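Local coordinates for NIF3-related protein (PDB 2GX8) that is of unknown function but binds zinc ions at the two-metal site of the Nif3 family and carries a domain thought to be regulatory, at residues C[160-165]-C[255-260]; C[165-170]-C[225-230]; C[174-179]-C[245-250]; C[202-207]-C[219-224]. All blocks are in the same frame, centred on the assembly; numbering follows the deposited sequence.

Interaction 1: C[160-165]-C[255-260]; sequences EMKKVV and YDVYPL
Lys162 to Val165 and Pro259 back to Asp256 form an antiparallel strand pair in a domain whose topology, beta-alpha-beta-beta-alpha-beta, is that of a ferredoxin-like fold, as in PII-type proteins. The segment directions differ by 151°. Hydrogen-bonded pairs, Lys163 with Tyr258 and Val165 with Asp256, alternate with non-hydrogen-bonded ones, and each of the former has two N-H...O bonds, such as Tyr258 N to Lys163 O at 2.9 Å. A fifth bond, Leu260 N to Met161 O at 3.1 Å, is less straight (148° at the hydrogen).

Lys162, Val164, Val257 and Pro259 share one face, where helix 237-247 reaches Val164 and Val257. There Lys162 CB lies 3.8 Å from Val257 CG1. The bend at chi2 lays Lys162 CD 3.8 Å from Pro259 CA, and a second bend at chi4 turns NZ to its salt bridge with Asp261 of the second subunit. On the opposite face Tyr258 has CG anti to its carbonyl carbon (chi1 -68°), which sets the ring beside Val165: CG2 of the valine approaches ring atom CE1 obliquely at 3.5 Å, while Lys163 O lies at the ring edge. Leu260, at the end of the strand, brings its CD2 to 3.9 Å from Lys163 CB.

The face of Tyr258 meets other copies: Tyr258 packs edge-to-face on Tyr258 of the third subunit, and Asp256 pairs with Lys163 of the second. Backbone bonds and apolar carbons therefore join the two strands within the chain, whereas the charged ends of Lys162 and Asp256 are spent across subunit interfaces, probably neutralising charge that would otherwise be buried.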
loop_
_atom_site.group_PDB
_atom_site.type_symbol
_atom_site.label_atom_id
_atom_site.label_comp_id
_atom_site.label_asym_id
_atom_site.label_seq_id
_atom_site.Cartn_x
_atom_site.Cartn_y
_atom_site.Cartn_z
ATOM N N GLU C 160 15.655 24.470 -10.011
ATOM C CA GLU C 160 14.743 25.073 -11.000
ATOM C C GLU C 160 15.199 26.525 -11.196
ATOM O O GLU C 160 15.558 27.205 -10.222
ATOM C CB GLU C 160 13.284 25.067 -10.519
ATOM C CG GLU C 160 12.644 23.689 -10.368
ATOM C CD GLU C 160 11.234 23.747 -9.754
ATOM O OE1 GLU C 160 10.588 24.816 -9.801
ATOM O OE2 GLU C 160 10.768 22.715 -9.213
ATOM N N MET C 161 15.215 26.984 -12.445
ATOM C CA MET C 161 15.641 28.358 -12.749
ATOM C C MET C 161 14.450 29.254 -13.038
ATOM O O MET C 161 13.419 28.804 -13.554
ATOM C CB MET C 161 16.611 28.411 -13.942
ATOM C CG MET C 161 17.951 27.645 -13.805
ATOM S SD MET C 161 19.199 28.295 -12.674
ATOM C CE MET C 161 18.749 27.408 -11.233
ATOM N N LYS C 162 14.611 30.524 -12.693
ATOM C CA LYS C 162 13.572 31.525 -12.864
ATOM C C LYS C 162 14.125 32.740 -13.546
ATOM O O LYS C 162 15.281 33.087 -13.343
ATOM C CB LYS C 162 13.052 31.987 -11.505
ATOM C CG LYS C 162 12.577 30.868 -10.596
ATOM C CD LYS C 162 11.589 30.025 -11.366
ATOM C CE LYS C 162 11.291 28.749 -10.679
ATOM N NZ LYS C 162 10.386 29.032 -9.574
ATOM N N LYS C 163 13.301 33.376 -14.365
ATOM C CA LYS C 163 13.667 34.628 -14.971
ATOM C C LYS C 163 12.930 35.731 -14.185
ATOM O O LYS C 163 11.702 35.737 -14.065
ATOM C CB LYS C 163 13.249 34.670 -16.428
ATOM C CG LYS C 163 14.022 35.694 -17.274
ATOM C CD LYS C 163 15.476 35.289 -17.378
ATOM C CE LYS C 163 16.229 36.247 -18.297
ATOM N NZ LYS C 163 17.701 36.127 -18.286
ATOM N N VAL C 164 13.686 36.641 -13.592
ATOM C CA VAL C 164 13.046 37.762 -12.936
ATOM C C VAL C 164 13.076 38.922 -13.911
ATOM O O VAL C 164 14.140 39.289 -14.411
ATOM C CB VAL C 164 13.788 38.201 -11.682
ATOM C CG1 VAL C 164 13.073 39.410 -11.036
ATOM C CG2 VAL C 164 13.877 37.075 -10.713
ATOM N N VAL C 165 11.907 39.494 -14.184
ATOM C CA VAL C 165 11.818 40.669 -15.041
ATOM C C VAL C 165 11.303 41.780 -14.128
ATOM O O VAL C 165 10.271 41.617 -13.491
ATOM C CB VAL C 165 10.844 40.433 -16.201
ATOM C CG1 VAL C 165 10.662 41.708 -17.037
ATOM C CG2 VAL C 165 11.334 39.277 -17.065
ATOM N N TYR C 255 7.071 43.282 -10.895
ATOM C CA TYR C 255 8.052 42.357 -11.365
ATOM C C TYR C 255 7.331 41.047 -11.598
ATOM O O TYR C 255 6.288 40.777 -10.994
ATOM C CB TYR C 255 9.211 42.192 -10.353
ATOM C CG TYR C 255 8.818 41.555 -9.028
ATOM C CD1 TYR C 255 8.285 42.324 -7.984
ATOM C CD2 TYR C 255 8.989 40.193 -8.811
ATOM C CE1 TYR C 255 7.921 41.742 -6.779
ATOM C CE2 TYR C 255 8.619 39.602 -7.601
ATOM C CZ TYR C 255 8.085 40.383 -6.598
ATOM O OH TYR C 255 7.734 39.811 -5.399
ATOM N N ASP C 256 7.919 40.239 -12.467
ATOM C CA ASP C 256 7.379 38.961 -12.859
ATOM C C ASP C 256 8.435 37.931 -12.600
ATOM O O ASP C 256 9.609 38.229 -12.676
ATOM C CB ASP C 256 7.064 38.971 -14.361
ATOM C CG ASP C 256 6.047 40.039 -14.752
ATOM O OD1 ASP C 256 5.085 40.281 -13.992
ATOM O OD2 ASP C 256 6.191 40.642 -15.833
ATOM N N VAL C 257 8.023 36.722 -12.258
ATOM C CA VAL C 257 8.960 35.620 -12.100
ATOM C C VAL C 257 8.438 34.535 -13.033
ATOM O O VAL C 257 7.348 34.022 -12.843
ATOM C CB VAL C 257 9.037 35.112 -10.642
ATOM C CG1 VAL C 257 9.993 33.984 -10.551
ATOM C CG2 VAL C 257 9.486 36.205 -9.721
ATOM N N TYR C 258 9.204 34.218 -14.061
ATOM C CA TYR C 258 8.811 33.241 -15.032
ATOM C C TYR C 258 9.533 31.965 -14.712
ATOM O O TYR C 258 10.728 32.000 -14.427
ATOM C CB TYR C 258 9.309 33.655 -16.423
ATOM C CG TYR C 258 8.672 34.859 -17.026
ATOM C CD1 TYR C 258 9.057 36.125 -16.656
ATOM C CD2 TYR C 258 7.727 34.728 -18.024
ATOM C CE1 TYR C 258 8.470 37.241 -17.226
ATOM C CE2 TYR C 258 7.151 35.810 -18.593
ATOM C CZ TYR C 258 7.523 37.068 -18.190
ATOM O OH TYR C 258 6.949 38.146 -18.761
ATOM N N PRO C 259 8.840 30.821 -14.770
ATOM C CA PRO C 259 9.582 29.580 -14.590
ATOM C C PRO C 259 10.233 29.258 -15.932
ATOM O O PRO C 259 9.690 29.608 -16.973
ATOM C CB PRO C 259 8.497 28.568 -14.244
ATOM C CG PRO C 259 7.238 29.127 -14.823
ATOM C CD PRO C 259 7.398 30.599 -14.954
ATOM N N LEU C 260 11.413 28.670 -15.925
ATOM C CA LEU C 260 12.098 28.385 -17.181
ATOM C C LEU C 260 12.352 26.898 -17.243
ATOM O O LEU C 260 12.221 26.220 -16.227
ATOM C CB LEU C 260 13.449 29.112 -17.229
ATOM C CG LEU C 260 13.570 30.631 -17.125
ATOM C CD1 LEU C 260 15.002 30.996 -16.932
ATOM C CD2 LEU C 260 13.010 31.330 -18.328
#

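Interaction 2: C[165-170]-C[225-230]; sequences VVFVPV and EVRIET
Val165 to Val168 and Val226 to Glu229 pair antiparallel as the two central strands of the ferredoxin-like sheet, 150-168 and 221-233, with axes 4.6 Å apart. Four backbone hydrogen bonds join them, two at each hydrogen-bonded pair: Val166 with Ile228, where Val166 N to Ile228 O is 2.7 Å, and Val168 with Val226, where Val226 N to Val168 O is 3.0 Å.

Apolar contacts line the face toward helix 170-182. Val166 and Ile228 run side by side, CG1 of the valine 3.9 Å from CB of the isoleucine, and Ile228 CD1 reaches Val168 CG2 at 3.7 Å. Val176 of the helix covers both valines.

Phe167, Arg227, Val165 and Glu229 make up the other face, which is shared with neighbouring subunits. Phe167 and Arg227 point the same way, the ring meeting the arginine's CG obliquely and its plane standing 71° from the guanidinium. This face also carries a charge pair: Arg227 NH2 makes a salt bridge of 2.6 Å to Glu229 OE1, its hydrogen bond weak at 124°, and Arg227 NH1 pairs with Glu229 of the second subunit. Val165 CG1 sits over one face of the guanidinium, off-centre, 3.5 Å from Arg227 NH1.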
loop_
_atom_site.group_PDB
_atom_site.type_symbol
_atom_site.label_atom_id
_atom_site.label_comp_id
_atom_site.label_asym_id
_atom_site.label_seq_id
_atom_site.Cartn_x
_atom_site.Cartn_y
_atom_site.Cartn_z
ATOM N N VAL C 165 11.907 39.494 -14.184
ATOM C CA VAL C 165 11.818 40.669 -15.041
ATOM C C VAL C 165 11.303 41.780 -14.128
ATOM O O VAL C 165 10.271 41.617 -13.491
ATOM C CB VAL C 165 10.844 40.433 -16.201
ATOM C CG1 VAL C 165 10.662 41.708 -17.037
ATOM C CG2 VAL C 165 11.334 39.277 -17.065
ATOM N N VAL C 166 12.028 42.887 -14.024
ATOM C CA VAL C 166 11.587 44.004 -13.179
ATOM C C VAL C 166 11.523 45.292 -14.041
ATOM O O VAL C 166 12.274 45.453 -15.017
ATOM C CB VAL C 166 12.465 44.112 -11.904
ATOM C CG1 VAL C 166 13.912 44.530 -12.254
ATOM C CG2 VAL C 166 11.846 45.074 -10.836
ATOM N N PHE C 167 10.596 46.186 -13.721
ATOM C CA PHE C 167 10.408 47.445 -14.486
ATOM C C PHE C 167 10.826 48.599 -13.603
ATOM O O PHE C 167 10.306 48.742 -12.500
ATOM C CB PHE C 167 8.945 47.546 -14.931
ATOM C CG PHE C 167 8.500 46.354 -15.731
ATOM C CD1 PHE C 167 8.009 45.220 -15.100
ATOM C CD2 PHE C 167 8.647 46.335 -17.100
ATOM C CE1 PHE C 167 7.624 44.085 -15.840
ATOM C CE2 PHE C 167 8.270 45.224 -17.827
ATOM C CZ PHE C 167 7.776 44.100 -17.198
ATOM N N VAL C 168 11.784 49.400 -14.076
ATOM C CA VAL C 168 12.399 50.445 -13.256
ATOM C C VAL C 168 12.606 51.726 -14.056
ATOM O O VAL C 168 12.967 51.662 -15.226
ATOM C CB VAL C 168 13.840 50.025 -12.784
ATOM C CG1 VAL C 168 14.337 50.918 -11.648
ATOM C CG2 VAL C 168 13.907 48.591 -12.313
ATOM N N PRO C 169 12.368 52.899 -13.446
ATOM C CA PRO C 169 12.726 54.115 -14.171
ATOM C C PRO C 169 14.251 54.171 -14.434
ATOM O O PRO C 169 15.036 53.667 -13.624
ATOM C CB PRO C 169 12.317 55.220 -13.191
ATOM C CG PRO C 169 12.320 54.562 -11.853
ATOM C CD PRO C 169 11.755 53.218 -12.143
ATOM N N VAL C 170 14.643 54.765 -15.566
ATOM C CA VAL C 170 16.058 54.899 -15.988
ATOM C C VAL C 170 16.920 55.552 -14.914
ATOM O O VAL C 170 18.131 55.296 -14.836
ATOM C CB VAL C 170 16.218 55.669 -17.358
ATOM C CG1 VAL C 170 17.676 55.762 -17.762
ATOM C CG2 VAL C 170 15.414 54.986 -18.511
ATOM N N GLU C 225 10.173 53.471 -19.413
ATOM C CA GLU C 225 10.725 52.589 -18.398
ATOM C C GLU C 225 11.736 51.612 -18.959
ATOM O O GLU C 225 11.826 51.403 -20.166
ATOM C CB GLU C 225 9.606 51.713 -17.835
ATOM C CG GLU C 225 8.763 52.293 -16.753
ATOM C CD GLU C 225 7.813 51.249 -16.185
ATOM O OE1 GLU C 225 7.094 50.627 -16.975
ATOM O OE2 GLU C 225 7.767 51.072 -14.945
ATOM N N VAL C 226 12.445 50.952 -18.053
ATOM C CA VAL C 226 13.439 49.953 -18.408
ATOM C C VAL C 226 12.964 48.598 -17.906
ATOM O O VAL C 226 12.521 48.461 -16.764
ATOM C CB VAL C 226 14.838 50.335 -17.828
ATOM C CG1 VAL C 226 15.870 49.283 -18.125
ATOM C CG2 VAL C 226 15.279 51.605 -18.421
ATOM N N ARG C 227 13.029 47.615 -18.797
ATOM C CA ARG C 227 12.624 46.254 -18.527
ATOM C C ARG C 227 13.917 45.498 -18.321
ATOM O O ARG C 227 14.655 45.226 -19.280
ATOM C CB ARG C 227 11.878 45.673 -19.733
ATOM C CG ARG C 227 10.994 44.509 -19.409
ATOM C CD ARG C 227 10.489 43.700 -20.636
ATOM N NE ARG C 227 11.252 42.466 -20.824
ATOM C CZ ARG C 227 10.786 41.234 -20.644
ATOM N NH1 ARG C 227 9.530 40.996 -20.301
ATOM N NH2 ARG C 227 11.584 40.218 -20.839
ATOM N N ILE C 228 14.202 45.179 -17.065
ATOM C CA ILE C 228 15.414 44.469 -16.705
ATOM C C ILE C 228 15.094 43.017 -16.428
ATOM O O ILE C 228 14.224 42.709 -15.625
ATOM C CB ILE C 228 16.076 45.062 -15.423
ATOM C CG1 ILE C 228 16.317 46.580 -15.572
ATOM C CG2 ILE C 228 17.392 44.310 -15.077
ATOM C CD1 ILE C 228 16.782 47.277 -14.288
ATOM N N GLU C 229 15.803 42.123 -17.090
ATOM C CA GLU C 229 15.612 40.709 -16.828
ATOM C C GLU C 229 16.919 40.067 -16.409
ATOM O O GLU C 229 18.008 40.507 -16.819
ATOM C CB GLU C 229 14.989 39.986 -18.010
ATOM C CG GLU C 229 15.829 39.913 -19.223
ATOM C CD GLU C 229 15.195 39.067 -20.295
ATOM O OE1 GLU C 229 14.004 39.256 -20.589
ATOM O OE2 GLU C 229 15.893 38.210 -20.861
ATOM N N THR C 230 16.810 39.047 -15.568
ATOM C CA THR C 230 17.978 38.341 -15.070
ATOM C C THR C 230 17.526 36.963 -14.605
ATOM O O THR C 230 16.370 36.780 -14.183
ATOM C CB THR C 230 18.684 39.118 -13.937
ATOM O OG1 THR C 230 20.034 38.662 -13.808
ATOM C CG2 THR C 230 17.975 38.971 -12.626
#

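Interaction 3: C[174-179]-C[245-250]; sequences EEVRKA and VTAHPY
Val176 and Ala179 of helix 170-182 meet Ala247 and His248 at the C-terminal end of helix 237-247, the two helices of the ferredoxin-like fold that pack on one side of its sheet. The contact is small, burying 198 Å² in total, and wholly van der Waals between the segments. Its closest carbons are the two methyls, Ala179 CB and Ala247 CB, 3.7 Å apart; the short side chain of Ala247 lets the backbones come near, the CA atoms of Val176 and Ala247 being 5.6 Å apart. Val176 supplies the second point. Its CG2, anti to the carbonyl carbon, reaches Ala247 CB at 4.1 Å and His248 N at 3.9 Å, bearing on the place where the chain leaves the helix. Glu175 runs its extended side chain past the same helix end without bonding to it, OE2 staying 3.9 Å from Ala247 O.

The next shell explains how these groups are placed. Val176 also rests on Val166 and Val168 of the strand beneath, so one side chain touches both the sheet and the partner helix. His248, the first residue beyond helical backbone angles, is tied at both ring nitrogens: NE2 bonds to the carbonyl oxygen of Phe167, and ND1 accepts from Tyr250 N at 3.2 Å. This pattern is consistent with a neutral ring carrying its proton on NE2. Tyr250 N lies 23° out of the imidazole plane. Rotation of the ring is further limited by its own chain, for Pro249 CD stands 3.4 Å above one imidazole face, towards the rim, and Tyr250 CA lies at the edge.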
loop_
_atom_site.group_PDB
_atom_site.type_symbol
_atom_site.label_atom_id
_atom_site.label_comp_id
_atom_site.label_asym_id
_atom_site.label_seq_id
_atom_site.Cartn_x
_atom_site.Cartn_y
_atom_site.Cartn_z
ATOM N N GLU C 174 20.378 51.450 -13.104
ATOM C CA GLU C 174 21.741 50.988 -12.827
ATOM C C GLU C 174 21.919 50.490 -11.389
ATOM O O GLU C 174 22.622 49.509 -11.114
ATOM C CB GLU C 174 22.738 52.107 -13.157
ATOM C CG GLU C 174 24.204 51.795 -12.863
ATOM C CD GLU C 174 24.787 50.682 -13.730
ATOM O OE1 GLU C 174 24.165 50.269 -14.732
ATOM O OE2 GLU C 174 25.907 50.237 -13.407
ATOM N N GLU C 175 21.258 51.184 -10.483
ATOM C CA GLU C 175 21.257 50.862 -9.077
ATOM C C GLU C 175 20.555 49.506 -8.836
ATOM O O GLU C 175 21.009 48.700 -8.027
ATOM C CB GLU C 175 20.542 52.006 -8.366
ATOM C CG GLU C 175 20.525 51.950 -6.873
ATOM C CD GLU C 175 19.945 53.220 -6.262
ATOM O OE1 GLU C 175 19.831 54.255 -6.988
ATOM O OE2 GLU C 175 19.614 53.176 -5.048
ATOM N N VAL C 176 19.471 49.254 -9.573
ATOM C CA VAL C 176 18.693 47.994 -9.465
ATOM C C VAL C 176 19.436 46.796 -10.062
ATOM O O VAL C 176 19.372 45.710 -9.514
ATOM C CB VAL C 176 17.243 48.167 -9.988
ATOM C CG1 VAL C 176 16.493 46.843 -10.121
ATOM C CG2 VAL C 176 16.493 49.085 -9.040
ATOM N N ARG C 177 20.161 47.001 -11.162
ATOM C CA ARG C 177 21.002 45.943 -11.729
ATOM C C ARG C 177 22.107 45.540 -10.738
ATOM O O ARG C 177 22.409 44.346 -10.597
ATOM C CB ARG C 177 21.706 46.399 -13.000
ATOM C CG ARG C 177 20.831 46.728 -14.148
ATOM C CD ARG C 177 21.706 47.102 -15.309
ATOM N NE ARG C 177 20.930 47.694 -16.384
ATOM C CZ ARG C 177 20.916 48.990 -16.693
ATOM N NH1 ARG C 177 21.684 49.853 -16.031
ATOM N NH2 ARG C 177 20.160 49.419 -17.704
ATOM N N LYS C 178 22.711 46.533 -10.071
ATOM C CA LYS C 178 23.802 46.277 -9.133
ATOM C C LYS C 178 23.307 45.449 -7.970
ATOM O O LYS C 178 23.978 44.527 -7.540
ATOM C CB LYS C 178 24.404 47.582 -8.609
ATOM C CG LYS C 178 25.665 47.377 -7.772
ATOM C CD LYS C 178 26.171 48.681 -7.183
ATOM C CE LYS C 178 27.540 48.511 -6.521
ATOM N NZ LYS C 178 27.534 47.620 -5.326
ATOM N N ALA C 179 22.119 45.795 -7.481
ATOM C CA ALA C 179 21.489 45.124 -6.356
ATOM C C ALA C 179 21.173 43.683 -6.686
ATOM O O ALA C 179 21.355 42.806 -5.867
ATOM C CB ALA C 179 20.229 45.852 -5.972
ATOM N N VAL C 245 13.707 45.059 -4.442
ATOM C CA VAL C 245 12.683 45.954 -3.891
ATOM C C VAL C 245 13.289 47.107 -3.084
ATOM O O VAL C 245 12.837 48.251 -3.178
ATOM C CB VAL C 245 11.646 45.172 -3.048
ATOM C CG1 VAL C 245 10.829 46.114 -2.138
ATOM C CG2 VAL C 245 10.735 44.393 -3.950
ATOM N N THR C 246 14.318 46.807 -2.303
ATOM C CA THR C 246 14.972 47.839 -1.506
ATOM C C THR C 246 15.573 48.936 -2.397
ATOM O O THR C 246 15.338 50.159 -2.154
ATOM C CB THR C 246 16.059 47.245 -0.585
ATOM O OG1 THR C 246 15.522 46.127 0.136
ATOM C CG2 THR C 246 16.547 48.293 0.407
ATOM N N ALA C 247 16.303 48.489 -3.453
ATOM C CA ALA C 247 16.986 49.411 -4.368
ATOM C C ALA C 247 16.014 50.182 -5.227
ATOM O O ALA C 247 16.280 51.321 -5.638
ATOM C CB ALA C 247 17.952 48.648 -5.250
ATOM N N HIS C 248 14.881 49.544 -5.504
ATOM C CA HIS C 248 13.848 50.135 -6.336
ATOM C C HIS C 248 13.249 51.324 -5.600
ATOM O O HIS C 248 12.928 51.229 -4.417
ATOM C CB HIS C 248 12.778 49.086 -6.692
ATOM C CG HIS C 248 12.009 49.405 -7.940
ATOM N ND1 HIS C 248 10.916 50.244 -7.949
ATOM C CD2 HIS C 248 12.182 49.000 -9.222
ATOM C CE1 HIS C 248 10.453 50.344 -9.181
ATOM N NE2 HIS C 248 11.204 49.602 -9.974
ATOM N N PRO C 249 13.120 52.455 -6.301
ATOM C CA PRO C 249 12.591 53.689 -5.749
ATOM C C PRO C 249 11.110 53.618 -5.409
ATOM O O PRO C 249 10.620 54.447 -4.634
ATOM C CB PRO C 249 12.794 54.695 -6.890
ATOM C CG PRO C 249 12.793 53.865 -8.118
ATOM C CD PRO C 249 13.497 52.611 -7.715
ATOM N N TYR C 250 10.395 52.662 -5.992
ATOM C CA TYR C 250 8.972 52.564 -5.728
ATOM C C TYR C 250 8.655 51.702 -4.527
ATOM O O TYR C 250 9.472 50.890 -4.076
ATOM C CB TYR C 250 8.171 52.096 -6.943
ATOM C CG TYR C 250 8.208 53.038 -8.117
ATOM C CD1 TYR C 250 8.483 54.392 -7.939
ATOM C CD2 TYR C 250 7.870 52.590 -9.396
ATOM C CE1 TYR C 250 8.497 55.262 -9.010
ATOM C CE2 TYR C 250 7.871 53.446 -10.478
ATOM C CZ TYR C 250 8.182 54.787 -10.281
ATOM O OH TYR C 250 8.169 55.663 -11.352
#

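Interaction 4: C[202-207]-C[219-224]; sequences GTFVPQ and QLERVE
The Phe204 ring takes Glu221 CB over one face, 3.7 Å from the ring centroid and 17° off its normal, a CH-pi contact. At its edge, in plane, comes Val223 CG2, 3.9 Å from Phe204 CE2. The ring gets there because Phe204 CG stands between its own N and carbonyl carbon (chi1 62°), which swings the ring over the neighbouring strand. The bent side chain of Glu221 continues past it, CG lying 3.6 Å from Phe204 CE1 and 3.7 Å from Pro206 CD. Tyr191 of the second subunit also meets the Phe204 ring.

These residues sit on the hairpin of strands 194-206 and 221-233, the second and third strands of the ferredoxin-like domain. Two bonds join Gly202 to Val223 and two join Phe204 to Glu221. The latter two are unequal: Glu221 N to Phe204 O is 2.7 Å, while Phe204 N to Glu221 O is 3.2 Å, its donor 43° out of the carbonyl plane.

On the other face, Thr203 and Arg222 lie side by side, CG2 of the threonine 3.7 Å from the arginine's NH2. That NH2 forms a salt bridge with Glu174 of the second subunit, and Thr203 OG1 bonds Thr195 of the same subunit, whose strand extends the sheet beside 202-206.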
loop_
_atom_site.group_PDB
_atom_site.type_symbol
_atom_site.label_atom_id
_atom_site.label_comp_id
_atom_site.label_asym_id
_atom_site.label_seq_id
_atom_site.Cartn_x
_atom_site.Cartn_y
_atom_site.Cartn_z
ATOM N N GLY C 202 5.491 51.913 -20.195
ATOM C CA GLY C 202 4.509 51.247 -19.344
ATOM C C GLY C 202 3.279 52.128 -19.202
ATOM O O GLY C 202 3.384 53.358 -19.164
ATOM N N THR C 203 2.103 51.516 -19.154
ATOM C CA THR C 203 0.881 52.300 -18.986
ATOM C C THR C 203 0.222 51.889 -17.668
ATOM O O THR C 203 0.491 50.825 -17.164
ATOM C CB THR C 203 -0.131 52.136 -20.179
ATOM O OG1 THR C 203 -0.511 50.765 -20.317
ATOM C CG2 THR C 203 0.449 52.643 -21.509
ATOM N N PHE C 204 -0.590 52.755 -17.086
ATOM C CA PHE C 204 -1.301 52.406 -15.868
ATOM C C PHE C 204 -2.446 53.373 -15.664
ATOM O O PHE C 204 -2.422 54.488 -16.184
ATOM C CB PHE C 204 -0.358 52.320 -14.652
ATOM C CG PHE C 204 0.349 53.616 -14.298
ATOM C CD1 PHE C 204 -0.172 54.472 -13.328
ATOM C CD2 PHE C 204 1.557 53.961 -14.897
ATOM C CE1 PHE C 204 0.490 55.647 -12.969
ATOM C CE2 PHE C 204 2.207 55.133 -14.568
ATOM C CZ PHE C 204 1.679 55.988 -13.600
ATOM N N VAL C 205 -3.478 52.929 -14.958
ATOM C CA VAL C 205 -4.622 53.776 -14.606
ATOM C C VAL C 205 -4.810 53.644 -13.092
ATOM O O VAL C 205 -5.430 52.684 -12.633
ATOM C CB VAL C 205 -5.923 53.351 -15.348
ATOM C CG1 VAL C 205 -7.138 54.068 -14.815
ATOM C CG2 VAL C 205 -5.814 53.586 -16.828
ATOM N N PRO C 206 -4.265 54.604 -12.304
ATOM C CA PRO C 206 -4.353 54.590 -10.837
ATOM C C PRO C 206 -5.795 54.508 -10.392
ATOM O O PRO C 206 -6.658 55.133 -11.007
ATOM C CB PRO C 206 -3.737 55.934 -10.429
ATOM C CG PRO C 206 -3.772 56.770 -11.648
ATOM C CD PRO C 206 -3.555 55.800 -12.775
ATOM N N GLN C 207 -6.061 53.737 -9.341
ATOM C CA GLN C 207 -7.441 53.524 -8.896
ATOM C C GLN C 207 -7.781 54.164 -7.558
ATOM O O GLN C 207 -6.892 54.658 -6.862
ATOM C CB GLN C 207 -7.771 52.020 -8.887
ATOM C CG GLN C 207 -7.914 51.394 -10.279
ATOM C CD GLN C 207 -9.184 51.834 -10.997
ATOM O OE1 GLN C 207 -9.180 52.038 -12.216
ATOM N NE2 GLN C 207 -10.274 51.998 -10.238
ATOM N N GLN C 219 -7.992 57.731 -15.202
ATOM C CA GLN C 219 -6.926 58.511 -15.845
ATOM C C GLN C 219 -5.729 57.678 -16.377
ATOM O O GLN C 219 -4.885 57.260 -15.595
ATOM C CB GLN C 219 -6.496 59.654 -14.878
ATOM C CG GLN C 219 -6.240 59.246 -13.361
ATOM C CD GLN C 219 -6.188 60.443 -12.346
ATOM O OE1 GLN C 219 -5.633 60.313 -11.250
ATOM N NE2 GLN C 219 -6.778 61.587 -12.716
ATOM N N LEU C 220 -5.646 57.456 -17.695
ATOM C CA LEU C 220 -4.544 56.641 -18.265
ATOM C C LEU C 220 -3.210 57.358 -18.301
ATOM O O LEU C 220 -3.057 58.331 -19.035
ATOM C CB LEU C 220 -4.852 56.134 -19.688
ATOM C CG LEU C 220 -3.726 55.308 -20.357
ATOM C CD1 LEU C 220 -3.765 53.826 -20.014
ATOM C CD2 LEU C 220 -3.814 55.448 -21.845
ATOM N N GLU C 221 -2.243 56.863 -17.534
ATOM C CA GLU C 221 -0.918 57.450 -17.497
ATOM C C GLU C 221 0.024 56.636 -18.357
ATOM O O GLU C 221 -0.271 55.504 -18.705
ATOM C CB GLU C 221 -0.397 57.484 -16.075
ATOM C CG GLU C 221 -1.414 57.893 -15.013
ATOM C CD GLU C 221 -1.909 59.318 -15.108
ATOM O OE1 GLU C 221 -1.555 60.039 -16.071
ATOM O OE2 GLU C 221 -2.678 59.728 -14.202
ATOM N N ARG C 222 1.177 57.207 -18.677
ATOM C CA ARG C 222 2.167 56.544 -19.533
ATOM C C ARG C 222 3.573 56.967 -19.120
ATOM O O ARG C 222 3.846 58.164 -18.947
ATOM C CB ARG C 222 1.883 56.917 -20.983
ATOM C CG ARG C 222 3.005 56.683 -21.987
ATOM C CD ARG C 222 2.513 56.845 -23.456
ATOM N NE ARG C 222 1.519 55.835 -23.846
ATOM C CZ ARG C 222 0.194 56.009 -23.809
ATOM N NH1 ARG C 222 -0.338 57.156 -23.400
ATOM N NH2 ARG C 222 -0.608 55.024 -24.184
ATOM N N VAL C 223 4.469 55.994 -18.954
ATOM C CA VAL C 223 5.815 56.299 -18.468
ATOM C C VAL C 223 6.895 55.524 -19.202
ATOM O O VAL C 223 6.750 54.325 -19.382
ATOM C CB VAL C 223 5.883 55.980 -16.950
ATOM C CG1 VAL C 223 7.299 55.790 -16.462
ATOM C CG2 VAL C 223 5.202 57.063 -16.130
ATOM N N GLU C 224 7.956 56.194 -19.661
ATOM C CA GLU C 224 9.099 55.489 -20.273
ATOM C C GLU C 224 9.792 54.709 -19.144
ATOM O O GLU C 224 9.954 55.210 -18.047
ATOM C CB GLU C 224 10.066 56.448 -20.964
ATOM C CG GLU C 224 9.476 57.211 -22.158
ATOM C CD GLU C 224 10.325 58.444 -22.567
ATOM O OE1 GLU C 224 11.231 58.857 -21.789
ATOM O OE2 GLU C 224 10.077 59.026 -23.662
#

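In the fold
Interactions 1, 2 and 4 are successive strand pairings across one sheet, in the order 255-260, 150-168, 221-233, 194-206; interaction 3 joins the two helices packed against it. Interactions 1 and 2 are buried and share Val165, which uses opposite backbone edges to bond Asp256 and approach Ile228. Interaction 4, nested in the loop closed by interaction 2, lies about 16 Å from it between centres and is more exposed. Interactions 2 and 3 meet at Phe167 O and His248 NE2, which pin a helix end to the sheet. Backbone bonding dominates the strand contacts, with charges directed largely to other subunits, while interaction 3 relies on small apolar side chains.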